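Local coordinates for protein Endonuclease/exonuclease/phosphatase (Beutenbergia cavernae DSM 12333, PDB 4RUW) that belongs to the endonuclease/exonuclease/phosphatase family, joining a DNase I-like domain to an immunoglobulin-like domain and carrying a bound zinc ion, at residues H98-A101 with G105-G108; W267-D272 with R362-K367. All blocks are in the same frame, centred on the assembly; numbering follows the deposited sequence.

In the fold
The two contacts come in series along the chain: contact 1 closes before contact 2 opens, so they neither nest nor cross. Contact 1 folds the loop between strand 91-98 and helix 110-118 back on itself in a short closure spanning three residues, at one end of the DNase I-like domain, where the zinc ion is bound. Contact 2 closes a much longer stretch of chain. It brings helix 266-270, late in the same domain, against strand 360-367 of the immunoglobulin-like domain and so joins the two domains. The centres of contact 1 and contact 2 are about 40 Å apart, on opposite sides of the chain's centre.

Contact 1. Residues H98-A101 with G105-G108; sequences HRDA and GSHG. With ZN (zinc ion), chain B.
H98, D100 and H107 converge on one zinc ion, two ligands from 98-101 and one from 105-108. H98 ND1 stands 2.0 Å from the zinc and D100 OD2 1.9 Å; H107 also binds through ND1, and H137, from beyond the loop, supplies the fourth protein ligand. In all three ligands here CG sits beside the backbone N and opposite the carbonyl carbon (H107 chi1 -66°), which turns each side chain in to the metal. The imidazoles of H98 and H107 stand almost perpendicular, their planes at 89°. Their ND1 atoms come within 3.1 Å of each other as co-ligands, with no hydrogen bond between them, and D100 OD2 lies in plane at the edge of each ring.

That oxygen has a second task. Through its anti lone pair D100 OD2 accepts the backbone N-H of H107 at 2.9 Å, while OD1 takes the N-H of S146, so both ends of the carboxylate are gripped and its rotation is fixed. The backbone joins in where D100 N donates to G108 O, 2.9 Å away and nearly straight at 171°, from above the carbonyl plane.

S106 ties the 105-108 arm to A101. With OG opposite its own backbone N, the hydroxyl reaches A101 O at 2.7 Å, donating from above that carbonyl plane, and accepts from G108 N at 3.1 Å in an ST turn. The same OG packs against D100 CB at 3.2 Å.

The loop thus probably presets its ligands, with backbone and hydroxyl bonds helping to space the two arms, and the H107 N-H probably draws charge from the coordinating oxygen. Zinc in turn holds together nitrogen and oxygen lone pairs that would otherwise be expected to repel.

Contact 2. Residues W267-D272 with R362-K367; sequences WRQVND and RLSVCK
S364 and Q269 make the direct hydrogen bond between strand 360-367 and helix 266-270. S364 OG donates to Q269 OE1 at 2.7 Å, in the plane of the amide carbonyl and on a lone pair. Q269 gets there by folding: with chi1 at -52° and chi2 at -53° its chain bends and brings the amide oxygen to the strand. A water molecule spans the same gap. The water oxygen donates to S364 OG over 2.9 Å. From Q269 NE2 the water oxygen takes only a weak bond, 3.5 Å long. V406 of the neighbouring strand 405-410 packs against both S364 and Q269.

Two residues on, C366 faces the extended side chain of R268. In one of its two conformers the sulfur lies over one face of the guanidinium, toward the rim, but because C366 was modelled twice the fine detail of this approach is doubtful. The same cysteine forms the disulfide with C404, whose backbone is hydrogen-bonded to that of R268.

K367 ends the segment. Its carbonyl O lies 3.2 Å from R268 NH2, near the guanidinium plane at the edge, while N368 OD1 takes a hydrogen bond from that same NH2. The lysine amine makes salt bridges with D374 and D375 and hydrogen bonds with G398 O and T377 O.

The chemistry is that of a polar seam between domains: a buried serine hydroxyl both gives and accepts a hydrogen bond, and the buried arginine probably has its charge eased by the amide oxygen of N368.

Contact 1. Residues H98-A101 with G105-G108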
loop_
_atom_site.group_PDB
_atom_site.type_symbol
_atom_site.label_atom_id
_atom_site.label_comp_id
_atom_site.label_asym_id
_atom_site.label_seq_id
_atom_site.Cartn_x
_atom_site.Cartn_y
_atom_site.Cartn_z
ATOM N N HIS A 98 17.354 -0.199 11.234
ATOM C CA HIS A 98 18.017 -1.088 12.186
ATOM C C HIS A 98 18.220 -0.440 13.542
ATOM O O HIS A 98 18.367 0.780 13.662
ATOM C CB HIS A 98 19.365 -1.601 11.663
ATOM C CG HIS A 98 19.233 -2.739 10.697
ATOM N ND1 HIS A 98 20.296 -3.570 10.394
ATOM C CD2 HIS A 98 18.171 -3.172 9.982
ATOM C CE1 HIS A 98 19.868 -4.482 9.518
ATOM N NE2 HIS A 98 18.601 -4.259 9.256
ATOM N N ARG A 99 18.220 -1.277 14.569
ATOM C CA ARG A 99 18.629 -0.850 15.885
ATOM C C ARG A 99 19.626 -1.900 16.359
ATOM O O ARG A 99 19.242 -2.979 16.823
ATOM C CB ARG A 99 17.423 -0.730 16.815
ATOM C CG ARG A 99 17.777 -0.234 18.204
ATOM C CD ARG A 99 16.635 0.535 18.834
ATOM N NE ARG A 99 15.557 -0.330 19.298
ATOM C CZ ARG A 99 14.405 0.121 19.789
ATOM N NH1 ARG A 99 14.180 1.425 19.865
ATOM N NH2 ARG A 99 13.474 -0.726 20.198
ATOM N N ASP A 100 20.911 -1.591 16.186
ATOM C CA ASP A 100 21.989 -2.567 16.353
ATOM C C ASP A 100 22.925 -2.197 17.490
ATOM O O ASP A 100 23.277 -1.029 17.649
ATOM C CB ASP A 100 22.880 -2.634 15.109
ATOM C CG ASP A 100 22.157 -3.063 13.855
ATOM O OD1 ASP A 100 21.095 -3.738 13.916
ATOM O OD2 ASP A 100 22.687 -2.725 12.770
ATOM N N ALA A 101 23.367 -3.204 18.238
ATOM C CA ALA A 101 24.484 -3.063 19.166
ATOM C C ALA A 101 25.777 -2.890 18.350
ATOM O O ALA A 101 25.792 -3.159 17.154
ATOM C CB ALA A 101 24.564 -4.306 20.054
ATOM N N GLY A 105 29.964 -3.970 11.011
ATOM C CA GLY A 105 28.861 -3.656 10.125
ATOM C C GLY A 105 27.634 -3.087 10.804
ATOM O O GLY A 105 26.624 -2.854 10.146
ATOM N N SER A 106 27.714 -2.849 12.108
ATOM C CA SER A 106 26.565 -2.320 12.848
ATOM C C SER A 106 26.065 -0.995 12.279
ATOM O O SER A 106 26.863 -0.189 11.806
ATOM C CB SER A 106 26.921 -2.148 14.323
ATOM O OG SER A 106 25.889 -1.480 15.025
ATOM N N HIS A 107 24.750 -0.785 12.328
ATOM C CA HIS A 107 24.119 0.453 11.881
ATOM C C HIS A 107 23.803 1.387 13.043
ATOM O O HIS A 107 23.253 2.472 12.846
ATOM C CB HIS A 107 22.819 0.135 11.135
ATOM C CG HIS A 107 23.030 -0.594 9.845
ATOM N ND1 HIS A 107 22.926 -1.968 9.739
ATOM C CD2 HIS A 107 23.359 -0.145 8.610
ATOM C CE1 HIS A 107 23.179 -2.328 8.490
ATOM N NE2 HIS A 107 23.456 -1.239 7.790
ATOM N N GLY A 108 24.128 0.957 14.258
ATOM C CA GLY A 108 23.815 1.723 15.449
ATOM C C GLY A 108 22.321 1.838 15.696
ATOM O O GLY A 108 21.533 1.043 15.187
HETATM ZN ZN ZN B . 22.162 -3.357 11.044
#

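Contact 2. Residues W267-D272 with R362-K367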
loop_
_atom_site.group_PDB
_atom_site.type_symbol
_atom_site.label_atom_id
_atom_site.label_comp_id
_atom_site.label_asym_id
_atom_site.label_seq_id
_atom_site.Cartn_x
_atom_site.Cartn_y
_atom_site.Cartn_z
ATOM N N TRP A 267 -2.214 5.327 -4.732
ATOM C CA TRP A 267 -1.484 5.756 -5.916
ATOM C C TRP A 267 -2.321 5.568 -7.174
ATOM O O TRP A 267 -2.428 6.459 -8.019
ATOM C CB TRP A 267 -0.184 4.962 -6.057
ATOM C CG TRP A 267 0.602 5.396 -7.267
ATOM C CD1 TRP A 267 0.487 4.917 -8.550
ATOM C CD2 TRP A 267 1.600 6.427 -7.310
ATOM N NE1 TRP A 267 1.365 5.585 -9.379
ATOM C CE2 TRP A 267 2.053 6.513 -8.645
ATOM C CE3 TRP A 267 2.160 7.271 -6.346
ATOM C CZ2 TRP A 267 3.029 7.427 -9.036
ATOM C CZ3 TRP A 267 3.140 8.162 -6.738
ATOM C CH2 TRP A 267 3.566 8.233 -8.066
ATOM N N ARG A 268 -2.921 4.388 -7.293
ATOM C CA ARG A 268 -3.633 3.996 -8.490
ATOM C C ARG A 268 -4.937 4.775 -8.692
ATOM O O ARG A 268 -5.480 4.790 -9.792
ATOM C CB ARG A 268 -3.887 2.499 -8.373
ATOM C CG ARG A 268 -4.393 1.799 -9.580
ATOM C CD ARG A 268 -4.487 0.318 -9.253
ATOM N NE ARG A 268 -4.717 -0.440 -10.459
ATOM C CZ ARG A 268 -4.527 -1.746 -10.564
ATOM N NH1 ARG A 268 -4.124 -2.460 -9.510
ATOM N NH2 ARG A 268 -4.770 -2.334 -11.725
ATOM N N GLN A 269 -5.439 5.430 -7.647
ATOM C CA GLN A 269 -6.630 6.264 -7.787
ATOM C C GLN A 269 -6.315 7.552 -8.541
ATOM O O GLN A 269 -7.166 8.063 -9.270
ATOM C CB GLN A 269 -7.224 6.638 -6.425
ATOM C CG GLN A 269 -7.491 5.487 -5.476
ATOM C CD GLN A 269 -8.327 4.390 -6.094
ATOM O OE1 GLN A 269 -9.478 4.602 -6.466
ATOM N NE2 GLN A 269 -7.749 3.197 -6.195
ATOM N N VAL A 270 -5.106 8.085 -8.352
ATOM C CA VAL A 270 -4.783 9.420 -8.847
ATOM C C VAL A 270 -3.686 9.459 -9.902
ATOM O O VAL A 270 -3.540 10.468 -10.587
ATOM C CB VAL A 270 -4.400 10.402 -7.706
ATOM C CG1 VAL A 270 -5.620 10.783 -6.881
ATOM C CG2 VAL A 270 -3.272 9.844 -6.845
ATOM N N ASN A 271 -2.908 8.386 -10.034
ATOM C CA ASN A 271 -1.751 8.355 -10.934
ATOM C C ASN A 271 -1.745 7.058 -11.724
ATOM O O ASN A 271 -2.356 6.072 -11.316
ATOM C CB ASN A 271 -0.442 8.397 -10.140
ATOM C CG ASN A 271 -0.231 9.705 -9.387
ATOM O OD1 ASN A 271 -0.587 10.780 -9.857
ATOM N ND2 ASN A 271 0.385 9.612 -8.213
ATOM N N ASP A 272 -1.031 7.036 -12.841
ATOM C CA ASP A 272 -0.726 5.773 -13.502
ATOM C C ASP A 272 0.264 4.987 -12.644
ATOM O O ASP A 272 1.342 5.491 -12.329
ATOM C CB ASP A 272 -0.088 6.006 -14.880
ATOM C CG ASP A 272 -1.048 6.568 -15.895
ATOM O OD1 ASP A 272 -2.244 6.209 -15.869
ATOM O OD2 ASP A 272 -0.590 7.363 -16.742
ATOM N N ARG A 362 -19.359 7.356 -4.683
ATOM C CA ARG A 362 -18.091 7.212 -5.380
ATOM C C ARG A 362 -17.959 5.787 -5.882
ATOM O O ARG A 362 -18.210 4.838 -5.140
ATOM C CB ARG A 362 -16.907 7.542 -4.460
ATOM C CG ARG A 362 -15.538 7.373 -5.136
ATOM C CD ARG A 362 -14.396 7.625 -4.167
ATOM N NE ARG A 362 -14.406 6.649 -3.079
ATOM C CZ ARG A 362 -13.756 6.797 -1.929
ATOM N NH1 ARG A 362 -13.036 7.885 -1.711
ATOM N NH2 ARG A 362 -13.835 5.864 -0.991
ATOM N N LEU A 363 -17.560 5.644 -7.143
ATOM C CA LEU A 363 -17.295 4.340 -7.728
ATOM C C LEU A 363 -15.875 4.341 -8.276
ATOM O O LEU A 363 -15.540 5.164 -9.137
ATOM C CB LEU A 363 -18.299 4.078 -8.848
ATOM C CG LEU A 363 -18.558 2.685 -9.406
ATOM C CD1 LEU A 363 -18.639 1.668 -8.291
ATOM C CD2 LEU A 363 -19.855 2.687 -10.205
ATOM N N SER A 364 -15.040 3.450 -7.744
ATOM C CA SER A 364 -13.680 3.260 -8.227
ATOM C C SER A 364 -13.608 1.909 -8.934
ATOM O O SER A 364 -13.903 0.872 -8.331
ATOM C CB SER A 364 -12.690 3.295 -7.061
ATOM O OG SER A 364 -11.382 2.941 -7.493
ATOM N N VAL A 365 -13.240 1.923 -10.210
ATOM C CA VAL A 365 -13.279 0.731 -11.035
ATOM C C VAL A 365 -11.885 0.473 -11.567
ATOM O O VAL A 365 -11.242 1.363 -12.142
ATOM C CB VAL A 365 -14.279 0.875 -12.190
ATOM C CG1 VAL A 365 -14.343 -0.406 -13.006
ATOM C CG2 VAL A 365 -15.638 1.213 -11.645
ATOM N N CYS A 366 -11.438 -0.762 -11.404
ATOM C CA CYS A 366 -10.073 -1.105 -11.731
ATOM C C CYS A 366 -9.981 -2.376 -12.555
ATOM O O CYS A 366 -10.462 -3.431 -12.137
ATOM C CB CYS A 366 -9.281 -1.279 -10.441
ATOM S SG CYS A 366 -7.684 -2.015 -10.698
ATOM N N LYS A 367 -9.372 -2.262 -13.732
ATOM C CA LYS A 367 -8.994 -3.425 -14.522
ATOM C C LYS A 367 -7.601 -3.841 -14.058
ATOM O O LYS A 367 -6.628 -3.106 -14.248
ATOM C CB LYS A 367 -8.973 -3.104 -16.015
ATOM C CG LYS A 367 -8.418 -4.251 -16.854
ATOM C CD LYS A 367 -8.349 -3.906 -18.333
ATOM C CE LYS A 367 -7.624 -4.986 -19.113
ATOM N NZ LYS A 367 -7.492 -4.642 -20.560
HETATM O O HOH W 1 -10.175 0.730 -6.155
#